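Putative type VI secretion protein (Escherichia coli, PDB 4PS2) probably builds, together with TssC, the contractile sheath of the type VI secretion system, this chain being the C-terminal helical fragment of TssB. Local coordinates at residues I4-R9 / A20-R25; L26-A31 / D68-L73; R33-D38 / R50-K55; R37-N42 / L73-A78. All blocks are in the same frame, centred on the assembly; numbering follows the deposited sequence.

Contact 1: I4-R9 / A20-R25; sequences ISLTFR and ARQIPR
L6 is the one residue of the irregular segment I4-R9 that meets helix residues A20-R25 closely, and it does so entirely through apolar carbon. CD1 lies against the root of the Q22 side chain, 3.8 Å from Q22 CB, with Q22 CG only slightly farther off. CD2 touches I23 CD1 at 3.7 Å, at the end of that side chain, and stays near Q22 CB as well. The leucine crosses both partners at about a right angle. With CG anti to the backbone N (chi1 174°), the fork of L6 reaches out to the helix and straddles two consecutive residues. An alanine here, lacking both methyls, would probably leave Q22 CB and I23 CD1 without cover on this side and the segment less firmly held to the helix.

Polar and aromatic interactions enter around this contact, where F8 and R9 turn to the following loop: F8 stacks on F14, and the poorly ordered R9 is modelled in a salt bridge with D13. The whole contact lies at the surface. The extended N-terminal segment lies along the early part of helix 16-40, where L6 also touches L26, while I4 packs farther along the same helix on L26, L30 and R33.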
# COMPACT_ATOMS: atom_id res chain seq x y z
N ILE A 4 1.00 -6.00 -9.58
CA ILE A 4 0.69 -6.78 -8.38
C ILE A 4 -0.44 -7.77 -8.74
O ILE A 4 -1.17 -7.53 -9.70
CB ILE A 4 0.38 -5.89 -7.13
CG1 ILE A 4 0.54 -6.68 -5.81
CG2 ILE A 4 -1.01 -5.18 -7.23
CD1 ILE A 4 0.81 -5.80 -4.53
N SER A 5 -0.57 -8.86 -7.98
CA SER A 5 -1.57 -9.89 -8.30
C SER A 5 -2.38 -10.33 -7.13
O SER A 5 -1.83 -10.53 -6.04
CB SER A 5 -0.88 -11.11 -8.89
OG SER A 5 -0.41 -10.85 -10.20
N LEU A 6 -3.69 -10.51 -7.36
CA LEU A 6 -4.61 -11.08 -6.38
C LEU A 6 -4.81 -12.51 -6.86
O LEU A 6 -5.32 -12.71 -7.97
CB LEU A 6 -5.96 -10.32 -6.34
CG LEU A 6 -7.10 -10.88 -5.45
CD1 LEU A 6 -6.63 -11.24 -4.03
CD2 LEU A 6 -8.25 -9.89 -5.38
N THR A 7 -4.35 -13.48 -6.07
CA THR A 7 -4.47 -14.88 -6.42
C THR A 7 -5.65 -15.47 -5.64
O THR A 7 -5.75 -15.26 -4.44
CB THR A 7 -3.13 -15.61 -6.20
OG1 THR A 7 -2.15 -14.99 -7.03
CG2 THR A 7 -3.19 -17.12 -6.53
N PHE A 8 -6.54 -16.16 -6.35
CA PHE A 8 -7.71 -16.82 -5.76
C PHE A 8 -7.35 -18.31 -5.66
O PHE A 8 -7.14 -18.93 -6.70
CB PHE A 8 -8.95 -16.62 -6.67
CG PHE A 8 -9.31 -15.17 -6.89
CD1 PHE A 8 -8.74 -14.43 -7.92
CD2 PHE A 8 -10.26 -14.55 -6.09
CE1 PHE A 8 -9.07 -13.09 -8.12
CE2 PHE A 8 -10.61 -13.21 -6.30
CZ PHE A 8 -10.01 -12.49 -7.31
N ARG A 9 -7.19 -18.83 -4.44
CA ARG A 9 -6.79 -20.23 -4.21
C ARG A 9 -7.96 -21.20 -4.03
O ARG A 9 -7.74 -22.41 -3.87
CB ARG A 9 -5.73 -20.36 -3.09
CG ARG A 9 -6.05 -19.63 -1.80
CD ARG A 9 -5.11 -18.45 -1.63
NE ARG A 9 -5.77 -17.32 -0.98
CZ ARG A 9 -5.63 -17.01 0.31
NH1 ARG A 9 -4.86 -17.75 1.10
NH2 ARG A 9 -6.26 -15.96 0.81
N ALA A 20 -13.79 -7.18 -1.49
CA ALA A 20 -13.82 -5.85 -0.87
C ALA A 20 -12.72 -5.60 0.18
O ALA A 20 -12.42 -4.45 0.47
CB ALA A 20 -15.19 -5.56 -0.28
N ARG A 21 -12.14 -6.66 0.76
CA ARG A 21 -11.03 -6.51 1.69
C ARG A 21 -9.75 -6.53 0.89
O ARG A 21 -8.88 -5.69 1.09
CB ARG A 21 -10.94 -7.69 2.69
CG ARG A 21 -12.08 -7.77 3.68
CD ARG A 21 -11.83 -8.90 4.64
NE ARG A 21 -12.92 -8.97 5.61
CZ ARG A 21 -13.92 -9.83 5.54
NH1 ARG A 21 -13.97 -10.74 4.57
NH2 ARG A 21 -14.88 -9.81 6.45
N GLN A 22 -9.64 -7.51 -0.04
CA GLN A 22 -8.44 -7.74 -0.84
C GLN A 22 -8.05 -6.65 -1.84
O GLN A 22 -6.85 -6.37 -1.97
CB GLN A 22 -8.43 -9.16 -1.45
CG GLN A 22 -8.40 -10.30 -0.41
CD GLN A 22 -7.30 -10.18 0.64
OE1 GLN A 22 -7.55 -10.03 1.83
NE2 GLN A 22 -6.04 -10.20 0.20
N ILE A 23 -9.02 -6.05 -2.57
CA ILE A 23 -8.76 -4.98 -3.56
C ILE A 23 -8.10 -3.72 -2.93
O ILE A 23 -7.04 -3.34 -3.41
CB ILE A 23 -10.01 -4.64 -4.44
CG1 ILE A 23 -10.49 -5.83 -5.32
CG2 ILE A 23 -9.86 -3.33 -5.25
CD1 ILE A 23 -9.48 -6.53 -6.18
N PRO A 24 -8.66 -3.08 -1.86
CA PRO A 24 -7.98 -1.90 -1.27
C PRO A 24 -6.61 -2.22 -0.66
O PRO A 24 -5.71 -1.37 -0.70
CB PRO A 24 -8.96 -1.42 -0.19
CG PRO A 24 -10.25 -2.08 -0.50
CD PRO A 24 -9.91 -3.38 -1.13
N ARG A 25 -6.44 -3.43 -0.11
CA ARG A 25 -5.18 -3.88 0.48
C ARG A 25 -4.09 -3.93 -0.59
O ARG A 25 -3.02 -3.37 -0.40
CB ARG A 25 -5.38 -5.25 1.16
CG ARG A 25 -4.10 -5.93 1.63
CD ARG A 25 -4.36 -7.32 2.23
NE ARG A 25 -3.09 -7.94 2.60
CZ ARG A 25 -2.38 -8.74 1.81
NH1 ARG A 25 -2.83 -9.08 0.62
NH2 ARG A 25 -1.21 -9.21 2.22

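Contact 2: L26-A31 / D68-L73. With ZN (zinc ion), chain B.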
# COMPACT_ATOMS: atom_id res chain seq x y z
N LEU A 26 -4.37 -4.59 -1.72
CA LEU A 26 -3.43 -4.70 -2.83
C LEU A 26 -3.14 -3.37 -3.50
O LEU A 26 -2.01 -3.13 -3.95
CB LEU A 26 -3.93 -5.72 -3.86
CG LEU A 26 -3.84 -7.17 -3.38
CD1 LEU A 26 -4.60 -8.05 -4.30
CD2 LEU A 26 -2.39 -7.65 -3.26
N LYS A 27 -4.14 -2.49 -3.55
CA LYS A 27 -3.98 -1.15 -4.11
C LYS A 27 -3.02 -0.35 -3.21
O LYS A 27 -2.12 0.30 -3.73
CB LYS A 27 -5.34 -0.44 -4.18
CG LYS A 27 -5.30 0.91 -4.92
CD LYS A 27 -6.60 1.70 -4.65
CE LYS A 27 -6.69 3.00 -5.41
NZ LYS A 27 -5.87 4.08 -4.80
N ALA A 28 -3.21 -0.40 -1.88
CA ALA A 28 -2.32 0.28 -0.94
C ALA A 28 -0.87 -0.25 -1.05
O ALA A 28 0.06 0.55 -1.07
CB ALA A 28 -2.84 0.14 0.49
N MET A 29 -0.71 -1.58 -1.14
CA MET A 29 0.59 -2.25 -1.28
C MET A 29 1.33 -1.83 -2.57
O MET A 29 2.55 -1.64 -2.53
CB MET A 29 0.39 -3.77 -1.27
CG MET A 29 0.16 -4.36 0.14
SD MET A 29 -0.44 -6.07 0.06
CE MET A 29 0.99 -6.90 -0.39
N LEU A 30 0.60 -1.73 -3.71
CA LEU A 30 1.23 -1.33 -4.96
C LEU A 30 1.56 0.18 -4.91
O LEU A 30 2.66 0.56 -5.32
CB LEU A 30 0.38 -1.69 -6.18
CG LEU A 30 0.97 -1.32 -7.55
CD1 LEU A 30 2.34 -2.00 -7.79
CD2 LEU A 30 -0.02 -1.64 -8.67
N ALA A 31 0.65 1.01 -4.40
CA ALA A 31 0.93 2.45 -4.27
C ALA A 31 2.12 2.72 -3.32
O ALA A 31 2.94 3.62 -3.56
CB ALA A 31 -0.31 3.19 -3.79
N ASP A 68 0.16 -0.45 9.71
CA ASP A 68 1.35 -0.62 10.54
C ASP A 68 2.50 -1.30 9.81
O ASP A 68 3.63 -0.82 9.89
CB ASP A 68 1.00 -1.38 11.84
CG ASP A 68 0.13 -0.58 12.80
OD1 ASP A 68 0.17 0.68 12.74
OD2 ASP A 68 -0.58 -1.20 13.62
N GLU A 69 2.22 -2.39 9.08
CA GLU A 69 3.19 -3.13 8.25
C GLU A 69 3.67 -2.24 7.10
O GLU A 69 4.85 -2.29 6.75
CB GLU A 69 2.53 -4.39 7.67
CG GLU A 69 2.20 -5.44 8.72
CD GLU A 69 1.51 -6.67 8.18
OE1 GLU A 69 1.16 -6.70 6.98
OE2 GLU A 69 1.32 -7.63 8.97
N LEU A 70 2.78 -1.40 6.54
CA LEU A 70 3.15 -0.46 5.47
C LEU A 70 4.06 0.66 5.99
O LEU A 70 5.11 0.92 5.39
CB LEU A 70 1.91 0.06 4.71
CG LEU A 70 1.17 -1.00 3.87
CD1 LEU A 70 -0.13 -0.45 3.29
CD2 LEU A 70 2.02 -1.55 2.74
N ARG A 71 3.72 1.26 7.15
CA ARG A 71 4.52 2.31 7.81
C ARG A 71 5.88 1.78 8.28
O ARG A 71 6.84 2.54 8.31
CB ARG A 71 3.78 2.94 9.00
CG ARG A 71 2.52 3.71 8.65
CD ARG A 71 1.89 4.36 9.88
NE ARG A 71 2.19 5.79 9.94
CZ ARG A 71 1.36 6.75 9.53
NH1 ARG A 71 0.16 6.45 9.06
NH2 ARG A 71 1.73 8.02 9.60
N ALA A 72 5.97 0.47 8.62
CA ALA A 72 7.23 -0.18 9.04
C ALA A 72 8.25 -0.30 7.91
O ALA A 72 9.42 -0.53 8.16
CB ALA A 72 6.94 -1.54 9.64
N LEU A 73 7.81 -0.12 6.66
CA LEU A 73 8.67 -0.17 5.48
C LEU A 73 9.31 1.19 5.20
O LEU A 73 10.25 1.27 4.40
CB LEU A 73 7.87 -0.64 4.26
CG LEU A 73 7.35 -2.09 4.24
CD1 LEU A 73 6.47 -2.31 3.05
CD2 LEU A 73 8.51 -3.13 4.22
ZN ZN B . 1.08 -9.45 8.05
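L70 packs on A28 and M29 in the centre of a small helical bundle, where the short helix 64-71 lies against the long helix 16-40 and runs in the same general direction. The fit depends on the shape of one leucine. L70 has CG anti to its carbonyl carbon (chi1 -67°), and its fork opens toward the long helix with a separate target for each methyl. CD1 meets the single methyl of the buried A28, at 3.9 Å from A28 CB. CD2 lies more loosely against the shaft of the methionine, 4.3 Å from M29 CG.

The small side chain of A28 is consistent with the close approach of the two helices here, the CA atoms of M29 and L70 being 7.4 Å apart. M29 takes part through CG rather than through its end, and it sits at the margin of the interface. The other sides of L70 are covered by M32 of the long helix and by L57 of helix 46-57, which makes this leucine a meeting point of all three helices.

One residue earlier, E69 uses the neighbouring face of the short helix for a different purpose. Its chain is extended beyond CG, with chi2 at 178°, which carries the carboxylate away from the apolar interface to a bound zinc ion. The grip is one-sided: E69 OE2 lies 2.1 Å from the zinc, whereas E69 OE1 stays back at 3.0 Å from the metal.

Contact 3: R33-D38 / R50-K55; sequences RSLLRD and RKELEK
L35 carries this contact: more than half of the 113 Å² buried between R33-D38 and R50-K55 belongs to it, and it reaches two consecutive residues of the facing helix. The leucine has CG anti to the backbone N (chi1 -177°), which directs its fork toward the facing helix, where it meets the E52 side chain at a slant. CD1 goes to the aliphatic root of the glutamate, 3.7 Å from E52 CB. CD2 presses on the backbone of the next residue, at 3.8 Å from L53 N, and lies 4.1 Å from L53 CB. The leucine thus sits on main chain as much as on side chain.

These partners belong to a helical hairpin: helix 16-40 and helix 46-57 are joined by a short loop and run in opposing directions, a basic building unit of antiparallel helical bundles. F49 and I56, one helical turn to each side of E52 and L53, also touch L35 and extend the apolar face it lies on.

E52, second in buried area, shows how a charged residue can serve at such an interface. Its CB points toward L35, yet the chain bends at chi2 (-64°) and takes the carboxylate away, leaving only CH2 in the apolar contact. The carboxylate forms a long salt bridge with its neighbour, K51 NZ to E52 OE2 at 3.9 Å. L53 contributes less surface; its CB takes one methyl of L35 at the flank. The next residue, E54, takes no part in the contact and forms a salt bridge with R71 of helix 64-71.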
# COMPACT_ATOMS: atom_id res chain seq x y z
N ARG A 33 4.63 0.51 -2.71
CA ARG A 33 5.83 0.02 -3.39
C ARG A 33 6.36 1.09 -4.35
O ARG A 33 7.56 1.34 -4.35
CB ARG A 33 5.51 -1.27 -4.15
CG ARG A 33 6.72 -1.82 -4.91
CD ARG A 33 6.25 -2.67 -6.04
NE ARG A 33 5.62 -3.88 -5.54
CZ ARG A 33 5.00 -4.76 -6.32
NH1 ARG A 33 4.95 -4.56 -7.63
NH2 ARG A 33 4.46 -5.85 -5.80
N SER A 34 5.47 1.73 -5.12
CA SER A 34 5.84 2.79 -6.07
C SER A 34 6.40 4.02 -5.36
O SER A 34 7.39 4.61 -5.81
CB SER A 34 4.64 3.18 -6.94
OG SER A 34 4.13 2.05 -7.64
N LEU A 35 5.76 4.41 -4.26
CA LEU A 35 6.17 5.56 -3.48
C LEU A 35 7.55 5.33 -2.85
O LEU A 35 8.39 6.24 -2.90
CB LEU A 35 5.11 5.89 -2.41
CG LEU A 35 5.42 7.11 -1.59
CD1 LEU A 35 5.36 8.40 -2.44
CD2 LEU A 35 4.60 7.16 -0.34
N LEU A 36 7.80 4.14 -2.27
CA LEU A 36 9.12 3.81 -1.69
C LEU A 36 10.20 3.77 -2.78
O LEU A 36 11.32 4.20 -2.53
CB LEU A 36 9.09 2.47 -0.95
CG LEU A 36 8.37 2.45 0.41
CD1 LEU A 36 8.08 0.99 0.82
CD2 LEU A 36 9.22 3.14 1.49
N ARG A 37 9.87 3.28 -3.98
CA ARG A 37 10.83 3.24 -5.08
C ARG A 37 11.18 4.67 -5.50
O ARG A 37 12.35 4.96 -5.75
CB ARG A 37 10.31 2.41 -6.25
CG ARG A 37 10.23 0.91 -5.90
CD ARG A 37 9.70 0.03 -7.02
NE ARG A 37 10.66 -0.03 -8.12
CZ ARG A 37 11.75 -0.81 -8.14
NH1 ARG A 37 11.99 -1.65 -7.14
NH2 ARG A 37 12.58 -0.75 -9.16
N ASP A 38 10.17 5.56 -5.56
CA ASP A 38 10.34 6.99 -5.90
C ASP A 38 11.26 7.64 -4.89
O ASP A 38 12.24 8.29 -5.28
CB ASP A 38 8.97 7.71 -5.93
CG ASP A 38 8.08 7.34 -7.10
OD1 ASP A 38 8.61 6.83 -8.12
OD2 ASP A 38 6.84 7.53 -7.00
N ARG A 50 5.84 12.28 2.43
CA ARG A 50 4.94 12.22 3.60
C ARG A 50 3.49 12.55 3.24
O ARG A 50 2.59 11.97 3.82
CB ARG A 50 5.40 13.12 4.75
CG ARG A 50 6.65 12.60 5.47
CD ARG A 50 7.01 13.40 6.72
NE ARG A 50 7.23 14.82 6.45
CZ ARG A 50 8.41 15.36 6.15
NH1 ARG A 50 9.49 14.60 6.07
NH2 ARG A 50 8.51 16.66 5.93
N LYS A 51 3.28 13.49 2.30
CA LYS A 51 1.94 13.88 1.84
C LYS A 51 1.27 12.70 1.11
O LYS A 51 0.09 12.41 1.34
CB LYS A 51 2.08 15.10 0.90
CG LYS A 51 0.76 15.58 0.26
CD LYS A 51 1.00 16.60 -0.87
CE LYS A 51 1.35 15.97 -2.20
NZ LYS A 51 1.86 16.97 -3.18
N GLU A 52 2.03 12.03 0.22
CA GLU A 52 1.53 10.88 -0.52
C GLU A 52 1.31 9.67 0.39
O GLU A 52 0.39 8.90 0.16
CB GLU A 52 2.45 10.53 -1.68
CG GLU A 52 2.61 11.65 -2.69
CD GLU A 52 1.36 12.06 -3.44
OE1 GLU A 52 0.39 11.27 -3.46
OE2 GLU A 52 1.35 13.18 -3.98
N LEU A 53 2.12 9.52 1.41
CA LEU A 53 2.00 8.42 2.29
C LEU A 53 0.70 8.50 3.03
O LEU A 53 0.02 7.55 3.13
CB LEU A 53 3.12 8.39 3.28
CG LEU A 53 3.04 7.32 4.35
CD1 LEU A 53 3.20 5.96 3.77
CD2 LEU A 53 4.02 7.59 5.43
N GLU A 54 0.38 9.67 3.53
CA GLU A 54 -0.86 9.84 4.25
C GLU A 54 -2.08 9.57 3.38
O GLU A 54 -3.00 9.00 3.82
CB GLU A 54 -0.88 11.17 5.01
CG GLU A 54 0.25 11.32 6.04
CD GLU A 54 0.32 10.19 7.06
OE1 GLU A 54 1.40 9.72 7.41
OE2 GLU A 54 -0.73 9.75 7.50
N LYS A 55 -2.04 9.94 2.12
CA LYS A 55 -3.09 9.64 1.16
C LYS A 55 -3.31 8.12 0.96
O LYS A 55 -4.38 7.64 1.02
CB LYS A 55 -2.77 10.31 -0.14
CG LYS A 55 -3.80 10.13 -1.21

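Contact 4: R37-N42 / L73-A78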
# COMPACT_ATOMS: atom_id res chain seq x y z
N ARG A 37 9.87 3.28 -3.98
CA ARG A 37 10.83 3.24 -5.08
C ARG A 37 11.18 4.67 -5.50
O ARG A 37 12.35 4.96 -5.75
CB ARG A 37 10.31 2.41 -6.25
CG ARG A 37 10.23 0.91 -5.90
CD ARG A 37 9.70 0.03 -7.02
NE ARG A 37 10.66 -0.03 -8.12
CZ ARG A 37 11.75 -0.81 -8.14
NH1 ARG A 37 11.99 -1.65 -7.14
NH2 ARG A 37 12.58 -0.75 -9.16
N ASP A 38 10.17 5.56 -5.56
CA ASP A 38 10.34 6.99 -5.90
C ASP A 38 11.26 7.64 -4.89
O ASP A 38 12.24 8.29 -5.28
CB ASP A 38 8.97 7.71 -5.93
CG ASP A 38 8.08 7.34 -7.10
OD1 ASP A 38 8.61 6.83 -8.12
OD2 ASP A 38 6.84 7.53 -7.00
N LEU A 39 10.99 7.44 -3.59
CA LEU A 39 11.82 7.97 -2.51
C LEU A 39 13.27 7.44 -2.61
O LEU A 39 14.21 8.24 -2.56
CB LEU A 39 11.24 7.58 -1.15
CG LEU A 39 12.05 8.09 0.07
CD1 LEU A 39 11.82 9.58 0.30
CD2 LEU A 39 11.69 7.31 1.32
N LYS A 40 13.43 6.10 -2.72
CA LYS A 40 14.77 5.48 -2.78
C LYS A 40 15.56 5.89 -4.02
O LYS A 40 16.78 5.95 -3.94
CB LYS A 40 14.72 3.96 -2.58
CG LYS A 40 14.28 3.55 -1.17
CD LYS A 40 13.93 2.07 -1.09
CE LYS A 40 13.10 1.69 0.13
NZ LYS A 40 13.91 1.61 1.36
N ALA A 41 14.88 6.18 -5.15
CA ALA A 41 15.56 6.65 -6.37
C ALA A 41 15.70 8.17 -6.37
O ALA A 41 16.14 8.74 -7.37
CB ALA A 41 14.84 6.17 -7.62
N ASN A 42 15.33 8.83 -5.25
CA ASN A 42 15.39 10.28 -5.05
C ASN A 42 14.53 11.10 -6.03
O ASN A 42 14.84 12.28 -6.29
CB ASN A 42 16.86 10.75 -5.05
CG ASN A 42 17.34 11.10 -3.68
OD1 ASN A 42 17.13 12.21 -3.19
ND2 ASN A 42 17.96 10.13 -3.02
N LEU A 73 7.81 -0.12 6.66
CA LEU A 73 8.67 -0.17 5.48
C LEU A 73 9.31 1.19 5.20
O LEU A 73 10.25 1.27 4.40
CB LEU A 73 7.87 -0.64 4.26
CG LEU A 73 7.35 -2.09 4.24
CD1 LEU A 73 6.47 -2.31 3.05
CD2 LEU A 73 8.51 -3.13 4.22
N VAL A 74 8.83 2.25 5.85
CA VAL A 74 9.37 3.60 5.63
C VAL A 74 10.77 3.78 6.23
O VAL A 74 10.91 3.61 7.45
CB VAL A 74 8.38 4.69 6.14
CG1 VAL A 74 8.99 6.09 6.03
CG2 VAL A 74 7.05 4.61 5.39
N PRO A 75 11.81 4.18 5.44
CA PRO A 75 13.14 4.43 6.05
C PRO A 75 13.03 5.54 7.10
O PRO A 75 12.23 6.48 6.93
CB PRO A 75 14.01 4.86 4.87
CG PRO A 75 13.29 4.40 3.64
CD PRO A 75 11.82 4.46 3.99
N GLU A 76 13.76 5.41 8.21
CA GLU A 76 13.75 6.38 9.32
C GLU A 76 13.97 7.83 8.90
O GLU A 76 13.30 8.71 9.44
CB GLU A 76 14.76 5.99 10.40
CG GLU A 76 14.31 4.84 11.28
CD GLU A 76 15.41 4.21 12.11
OE1 GLU A 76 15.24 4.08 13.34
OE2 GLU A 76 16.45 3.82 11.52
N LYS A 77 14.87 8.08 7.94
CA LYS A 77 15.18 9.43 7.46
C LYS A 77 14.06 10.10 6.67
O LYS A 77 14.14 11.30 6.42
CB LYS A 77 16.45 9.38 6.60
N ALA A 78 13.02 9.35 6.27
CA ALA A 78 11.89 9.93 5.55
C ALA A 78 10.84 10.53 6.51
O ALA A 78 9.96 11.28 6.07
CB ALA A 78 11.24 8.89 4.65
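L39 and K40 lie in the Schellman motif that ends helix 16-40, and they meet P75 and A78 of the C-terminal tail. N42, with its positive phi (61°), is the C-prime residue of that motif, and its N bonds back to L39 O at 3.0 Å.

Most of the apolar touching across the contact is done by a single methyl. L39 CD2 touches two parts of the tail, 3.7 Å from A78 CB and 3.9 Å from P75 CD, with the leucine meeting the proline ring end-on at its CD. The tail is folded to offer both surfaces at once: residues 76-78 form a 3-10 turn, and A78 N bonds to P75 O at 3.0 Å, which brings the alanine methyl round to the same side as the proline ring.

K40 adds a looser touch at the exposed margin. Its chain leaves the helix almost fully extended and bends only at the end (chi4 -77°), which places K40 NZ 3.7 Å from P75 CG. This is packing of the lysine's end against the ring.

The tail follows helix 64-71 and packs against the hairpin of helices 16-40 and 46-57 near its connected end. F49 of helix 46-57 touches L39, V74 and A78 alike, while P75 also rests on L36 of helix 16-40.

In the fold
The long helix 16-40 supplies one side of every contact, and the four follow one another along it, from contact 1 near its start to contact 4 at its end, 25 Å apart between centres. Contact 2 lies near the middle of the chain, with contact 3 about 9 Å away and nested within the loop that contact 2 closes; the salt bridge from R71 to E54 ties the two together. Contact 4, about 8 Å from contact 3, crosses contact 2 in chain order and shares L73 with it. The N-terminal segment, both later helices and the tail are thus gathered along one rod, giving this TssB fragment an elongated helical bundle.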